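Local coordinates for protein terminal oxygenase component of carbazole 1,9a-dioxygenase (PDB 3GCF) that serves as the terminal oxygenase of carbazole 1,9a-dioxygenase, probably using electrons passed through its Rieske cluster to dihydroxylate carbazole at a mononuclear iron, at residues 361-364 with 365-368. Sequence-based numbering, arbitrary orientation.
Sequences PPDM and CIVK
The methyl CD1 of I366 lies obliquely off the plane of the D363 carboxylate, 4.4 Å from OD1, while the flat peptide carbonyls of D363 and M364 carry the turn itself. In the plane of its own carbonyl, D363 O receives the amide of V367 (N to O 3.0 Å, C=O...N angle 156°), and it also takes a weak, strongly bent bond from I366 N. M364 O accepts K368 N at 2.9 Å, here with the donor tilted 26° from the carbonyl plane, and CG of K368 folds against the same oxygen, 3.3 Å away. C365 turns SG back between its backbone N and carbonyl carbon (chi1 63°), which brings the sulfur 3.6 Å from P362 O. On another side of the turn, M364 and V367 run side by side: the thioether chain of M364 bends at both chi2 and chi3, so that CE comes to rest 4.0 Å from CG2 of V367. D363 is buried, and its OD2 bonds both to F360 N and to NE2 of H77 in a neighbouring subunit, a ligand of that subunit's Rieske cluster; R78 of the same subunit packs on I366. M218 of strand 218-221 touches M364, C365 and K368. The shared acceptor marks a short 3-10 segment giving way to the first alpha-helical turn of helix 364-376. With D363 about 8 Å from the iron ligand H189, side chain to side chain, this helix start places an acid against a cluster histidine of the neighbouring subunit, consistent with the head-to-tail trimers of Rieske oxygenases, where cluster and mononuclear iron meet across the interface.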
# COMPACT_ATOMS: atom_id res chain seq x y z
N PRO A 361 -8.02 32.09 19.21
CA PRO A 361 -7.05 33.19 19.34
C PRO A 361 -5.54 32.94 19.20
O PRO A 361 -4.88 33.63 18.42
CB PRO A 361 -7.43 33.82 20.68
CG PRO A 361 -8.93 33.71 20.65
CD PRO A 361 -9.13 32.28 20.17
N PRO A 362 -4.98 31.97 19.93
CA PRO A 362 -3.53 31.75 19.78
C PRO A 362 -3.10 31.37 18.36
O PRO A 362 -1.95 31.58 17.98
CB PRO A 362 -3.24 30.64 20.79
CG PRO A 362 -4.29 30.87 21.85
CD PRO A 362 -5.52 31.14 21.02
N ASP A 363 -4.02 30.81 17.57
CA ASP A 363 -3.69 30.41 16.20
C ASP A 363 -3.49 31.59 15.24
O ASP A 363 -3.05 31.40 14.11
CB ASP A 363 -4.77 29.49 15.62
CG ASP A 363 -4.94 28.21 16.42
OD1 ASP A 363 -3.92 27.67 16.91
OD2 ASP A 363 -6.09 27.75 16.55
N MET A 364 -3.81 32.80 15.68
CA MET A 364 -3.65 33.96 14.82
C MET A 364 -2.24 34.12 14.29
O MET A 364 -2.04 34.65 13.20
CB MET A 364 -4.08 35.24 15.55
CG MET A 364 -5.59 35.32 15.78
SD MET A 364 -6.54 35.06 14.25
CE MET A 364 -7.26 33.39 14.53
N CYS A 365 -1.24 33.67 15.04
CA CYS A 365 0.12 33.80 14.54
C CYS A 365 0.28 32.90 13.32
O CYS A 365 0.99 33.23 12.37
CB CYS A 365 1.16 33.46 15.62
SG CYS A 365 1.19 31.77 16.26
N ILE A 366 -0.42 31.76 13.33
CA ILE A 366 -0.36 30.84 12.20
C ILE A 366 -1.12 31.45 11.02
O ILE A 366 -0.71 31.30 9.87
CB ILE A 366 -0.95 29.47 12.57
CG1 ILE A 366 -0.01 28.76 13.55
CG2 ILE A 366 -1.16 28.62 11.31
CD1 ILE A 366 -0.57 27.48 14.13
N VAL A 367 -2.22 32.14 11.31
CA VAL A 367 -3.00 32.77 10.27
C VAL A 367 -2.18 33.87 9.58
O VAL A 367 -2.24 34.02 8.37
CB VAL A 367 -4.30 33.40 10.83
CG1 VAL A 367 -4.98 34.25 9.75
CG2 VAL A 367 -5.24 32.31 11.31
N LYS A 368 -1.42 34.62 10.37
CA LYS A 368 -0.58 35.68 9.80
C LYS A 368 0.49 35.06 8.92
O LYS A 368 0.84 35.62 7.88
CB LYS A 368 0.08 36.51 10.91
CG LYS A 368 -0.88 37.37 11.70
CD LYS A 368 -0.15 38.16 12.76
CE LYS A 368 -1.14 38.84 13.70
NZ LYS A 368 -2.04 39.75 12.95